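Local coordinates for nitrogenase molybdenum-iron protein alpha chain (Clostridium pasteurianum, PDB 4WES) that forms, with the beta chain, the molybdenum-iron protein of nitrogenase, which reduces dinitrogen to ammonia at its iron-molybdenum cofactor, at the interface of chains A and B and the interface of chains A and C. Sequence-based numbering; all coordinates share one arbitrary frame. Chains: chain A, Nitrogenase molybdenum-iron protein alpha chain; chain B/C, Nitrogenase molybdenum-iron protein beta chain.

Contact 1: the interface of chains A and B. Residues chain A 81, 84, 105; chain B 18-19, 374.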
loop_
_atom_site.group_PDB
_atom_site.type_symbol
_atom_site.label_atom_id
_atom_site.label_comp_id
_atom_site.label_asym_id
_atom_site.label_seq_id
_atom_site.Cartn_x
_atom_site.Cartn_y
_atom_site.Cartn_z
ATOM N N PHE A 81 25.947 12.064 -2.662
ATOM C CA PHE A 81 24.637 11.422 -2.815
ATOM C C PHE A 81 24.747 10.065 -3.489
ATOM O O PHE A 81 24.063 9.118 -3.087
ATOM C CB PHE A 81 23.719 12.330 -3.641
ATOM C CG PHE A 81 22.349 11.767 -3.842
ATOM C CD1 PHE A 81 21.328 11.981 -2.933
ATOM C CD2 PHE A 81 22.068 11.007 -4.964
ATOM C CE1 PHE A 81 20.055 11.464 -3.111
ATOM C CE2 PHE A 81 20.818 10.482 -5.145
ATOM C CZ PHE A 81 19.809 10.700 -4.241
ATOM N N TRP A 84 25.464 6.997 -1.277
ATOM C CA TRP A 84 24.524 6.789 -0.187
ATOM C C TRP A 84 23.791 5.448 -0.315
ATOM O O TRP A 84 22.626 5.364 -0.731
ATOM C CB TRP A 84 23.561 7.979 -0.089
ATOM C CG TRP A 84 22.803 8.144 1.172
ATOM C CD1 TRP A 84 22.883 7.406 2.315
ATOM C CD2 TRP A 84 21.817 9.142 1.419
ATOM N NE1 TRP A 84 22.023 7.887 3.278
ATOM C CE2 TRP A 84 21.331 8.935 2.718
ATOM C CE3 TRP A 84 21.254 10.144 0.641
ATOM C CZ2 TRP A 84 20.326 9.723 3.266
ATOM C CZ3 TRP A 84 20.266 10.947 1.188
ATOM C CH2 TRP A 84 19.815 10.725 2.489
ATOM N N VAL A 105 25.559 9.878 4.612
ATOM C CA VAL A 105 26.652 10.427 3.799
ATOM C C VAL A 105 26.927 11.858 4.234
ATOM O O VAL A 105 26.006 12.617 4.580
ATOM C CB VAL A 105 26.385 10.363 2.281
ATOM C CG1 VAL A 105 26.471 8.928 1.790
ATOM C CG2 VAL A 105 25.060 11.008 1.885
ATOM N N ASN B 18 23.092 13.607 4.506
ATOM C CA ASN B 18 21.842 12.982 4.062
ATOM C C ASN B 18 20.986 13.976 3.266
ATOM O O ASN B 18 19.870 14.350 3.663
ATOM C CB ASN B 18 21.077 12.370 5.220
ATOM C CG ASN B 18 21.814 11.228 5.881
ATOM O OD1 ASN B 18 22.919 10.872 5.485
ATOM N ND2 ASN B 18 21.192 10.649 6.901
ATOM N N PRO B 19 21.507 14.448 2.131
ATOM C CA PRO B 19 20.911 15.587 1.426
ATOM C C PRO B 19 19.526 15.318 0.821
ATOM O O PRO B 19 19.226 14.213 0.378
ATOM C CB PRO B 19 21.949 15.891 0.356
ATOM C CG PRO B 19 22.546 14.573 0.038
ATOM C CD PRO B 19 22.697 13.941 1.416
ATOM N N PHE B 374 17.830 15.529 5.382
ATOM C CA PHE B 374 17.133 14.488 6.138
ATOM C C PHE B 374 17.623 14.392 7.574
ATOM O O PHE B 374 16.915 13.859 8.413
ATOM C CB PHE B 374 17.278 13.126 5.454
ATOM C CG PHE B 374 16.387 12.884 4.251
ATOM C CD1 PHE B 374 15.154 12.295 4.401
ATOM C CD2 PHE B 374 16.777 13.244 2.969
ATOM C CE1 PHE B 374 14.348 12.020 3.327
ATOM C CE2 PHE B 374 15.967 12.991 1.874
ATOM C CZ PHE B 374 14.743 12.387 2.069
#
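A:Trp84 lays the face of its indole against B:Asn18, and this CH-pi contact is the centre of a small patch between the alpha and beta chains of one heterodimer. The six-membered ring does the touching. B:Asn18 CA sits over its face, 3.8 Å from the centroid. From there CB runs on across the outer rim, close to CZ2 and CH2, and the carboxamide follows with its plane only 22° from that of the indole, so the amide runs nearly parallel to the indole above its rim on the CZ2/CE2 side; B:Asn18 CG is 3.4 Å from A:Trp84 CZ2. With chi1 at -163°, CG anti to the backbone N, the indole is carried out towards the beta chain.

A:Val105 CG2 lies above the same face, toward the rim, and the backbone of this residue holds the asparagine. A:Val105 N donates to the side-chain oxygen B:Asn18 OD1 at 3.0 Å, nearly along the C=O axis. In return B:Asn18 N donates to A:Val105 O at 3.1 Å. One residue of each chain is thus paired twice, once through the asparagine amide and once through its backbone, and the first bond should hinder rotation of the carboxamide over the tryptophan.

B:Pro19 carries the packing further along the chain. Its CD rests against both alpha-chain residues, 3.8 Å from A:Val105 CG2 and 3.9 Å from A:Trp84 CZ3, while CG looks towards the ring of A:Phe81, at the end of helix 77-81. That helix also carries A:Cys79, a ligand of the [8Fe-7S] P-cluster shared by the two chains, so the patch lies close in sequence to the cluster site and probably helps to hold the subunits in register there. At the outer edge of the indole, B:Phe374 CD2 meets A:Trp84 CH2 in the ring plane at 4.0 Å.

Contact 2: the interface of chains A and C. Residues chain A 514, 516-519; chain C 274, 296, 427.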
loop_
_atom_site.group_PDB
_atom_site.type_symbol
_atom_site.label_atom_id
_atom_site.label_comp_id
_atom_site.label_asym_id
_atom_site.label_seq_id
_atom_site.Cartn_x
_atom_site.Cartn_y
_atom_site.Cartn_z
ATOM N N MET A 514 6.074 -15.293 -21.956
ATOM C CA MET A 514 4.820 -14.592 -22.199
ATOM C C MET A 514 5.024 -13.284 -22.946
ATOM O O MET A 514 4.070 -12.527 -23.132
ATOM C CB MET A 514 4.114 -14.297 -20.894
ATOM C CG MET A 514 3.754 -15.515 -20.091
ATOM S SD MET A 514 3.168 -15.022 -18.464
ATOM C CE MET A 514 3.198 -16.595 -17.675
ATOM N N THR A 516 5.646 -12.418 -26.130
ATOM C CA THR A 516 4.941 -12.186 -27.403
ATOM C C THR A 516 3.447 -12.256 -27.160
ATOM O O THR A 516 2.963 -13.271 -26.658
ATOM C CB THR A 516 5.338 -13.231 -28.442
ATOM O OG1 THR A 516 6.751 -13.199 -28.614
ATOM C CG2 THR A 516 4.647 -13.019 -29.780
ATOM N N PRO A 517 2.702 -11.216 -27.563
ATOM C CA PRO A 517 1.253 -11.237 -27.381
ATOM C C PRO A 517 0.589 -12.183 -28.373
ATOM O O PRO A 517 1.135 -12.464 -29.442
ATOM C CB PRO A 517 0.847 -9.797 -27.655
ATOM C CG PRO A 517 1.878 -9.291 -28.593
ATOM C CD PRO A 517 3.152 -9.943 -28.161
ATOM N N PRO A 518 -0.625 -12.660 -28.035
ATOM C CA PRO A 518 -1.227 -13.700 -28.869
ATOM C C PRO A 518 -1.749 -13.192 -30.208
ATOM O O PRO A 518 -2.099 -13.998 -31.060
ATOM C CB PRO A 518 -2.370 -14.231 -28.011
ATOM C CG PRO A 518 -2.658 -13.107 -27.069
ATOM C CD PRO A 518 -1.338 -12.485 -26.770
ATOM N N TRP A 519 -1.810 -11.892 -30.407
ATOM C CA TRP A 519 -2.202 -11.351 -31.708
ATOM C C TRP A 519 -0.998 -11.189 -32.648
ATOM O O TRP A 519 -1.150 -10.696 -33.784
ATOM C CB TRP A 519 -2.936 -10.036 -31.539
ATOM C CG TRP A 519 -2.250 -8.995 -30.701
ATOM C CD1 TRP A 519 -1.358 -8.069 -31.119
ATOM C CD2 TRP A 519 -2.426 -8.783 -29.269
ATOM N NE1 TRP A 519 -0.974 -7.279 -30.054
ATOM C CE2 TRP A 519 -1.625 -7.694 -28.917
ATOM C CE3 TRP A 519 -3.222 -9.379 -28.295
ATOM C CZ2 TRP A 519 -1.582 -7.191 -27.608
ATOM C CZ3 TRP A 519 -3.169 -8.898 -26.998
ATOM C CH2 TRP A 519 -2.367 -7.806 -26.680
ATOM N N ASP C 274 -5.552 -11.481 -22.103
ATOM C CA ASP C 274 -5.268 -11.843 -23.477
ATOM C C ASP C 274 -6.475 -12.529 -24.155
ATOM O O ASP C 274 -6.802 -12.201 -25.304
ATOM C CB ASP C 274 -4.082 -12.814 -23.558
ATOM C CG ASP C 274 -2.710 -12.174 -23.366
ATOM O OD1 ASP C 274 -2.589 -10.938 -23.246
ATOM O OD2 ASP C 274 -1.730 -12.965 -23.300
ATOM N N ARG C 296 0.049 -4.181 -22.035
ATOM C CA ARG C 296 0.439 -5.556 -21.812
ATOM C C ARG C 296 1.946 -5.660 -21.615
ATOM O O ARG C 296 2.410 -6.387 -20.728
ATOM C CB ARG C 296 -0.017 -6.453 -22.974
ATOM C CG ARG C 296 0.333 -7.904 -22.747
ATOM C CD ARG C 296 -0.062 -8.731 -23.989
ATOM N NE ARG C 296 0.047 -10.173 -23.741
ATOM C CZ ARG C 296 1.169 -10.871 -23.719
ATOM N NH1 ARG C 296 2.338 -10.314 -23.991
ATOM N NH2 ARG C 296 1.111 -12.153 -23.392
ATOM N N TYR C 427 -4.897 -5.344 -18.290
ATOM C CA TYR C 427 -3.449 -5.196 -18.042
ATOM C C TYR C 427 -3.207 -4.126 -16.978
ATOM O O TYR C 427 -2.323 -4.259 -16.133
ATOM C CB TYR C 427 -2.728 -4.868 -19.359
ATOM C CG TYR C 427 -2.995 -5.885 -20.439
ATOM C CD1 TYR C 427 -2.679 -7.221 -20.299
ATOM C CD2 TYR C 427 -3.576 -5.503 -21.630
ATOM C CE1 TYR C 427 -2.924 -8.157 -21.291
ATOM C CE2 TYR C 427 -3.841 -6.443 -22.610
ATOM C CZ TYR C 427 -3.528 -7.751 -22.477
ATOM O OH TYR C 427 -3.810 -8.643 -23.477
#
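C:Arg296 reaches out of helix 290-305 of the beta chain to A:Met514 and the prolines near the end of the alpha chain, in the NifD/NifK tetramer of nitrogenase component I. This beta chain belongs to the other half of the tetramer. Starting at CB, the arginine packs first on its own chain: CB sits over the centre of the C:Tyr427 ring. With CG anti to the backbone N (chi1 -178°) and the chain extended as far as NE, the side chain runs straight away from its helix. CD then passes A:Trp519, lying 3.7 Å from CH2 of the indole, whose plane is turned nearly square to the guanidinium, 82° apart.

NE turns towards C:Asp274 and donates to OD1 at 2.8 Å in a salt bridge, while NH2 donates to OD2 at 3.0 Å on its syn lone pair. This side-on pairing, one nitrogen to each oxygen, fixes the rotation of the guanidinium about the CD-NE bond. C:Tyr427 OH holds the carboxylate, donating to the anti lone pair of the same OD1, and meets the edge of A:Trp519 in the ring plane at 3.6 Å from CZ3. The carboxylate also faces across the interface, where A:Pro518 CD approaches its CG.

CZ is covered on one face by A:Pro517 CA. At the tip, two nitrogens close end-on on one acceptor, a backbone carbonyl: C:Arg296 NH1 lies 2.9 Å from A:Met514 O, and C:Arg296 NH2 lies 3.0 Å from A:Met514 O, with the oxygen 10° out of the guanidinium plane.

Contact 1 and contact 2 lie about 42 Å apart, measured between the centres of their C-alpha atoms, and share the alpha chain but no residue. Contact 1 uses the end of helix 77-81, the following A:Trp84 and A:Val105, facing beta chain B; contact 2 uses the stretch that follows the 3-10 helix 510-513, facing helices 270-284, 290-305 and 426-448 of beta chain C. Each alpha chain therefore touches both beta chains. Contact 1 belongs to the pairing that shares a P-cluster, whereas contact 2 joins that pair to the other half and so contributes to the alpha2-beta2 tetramer.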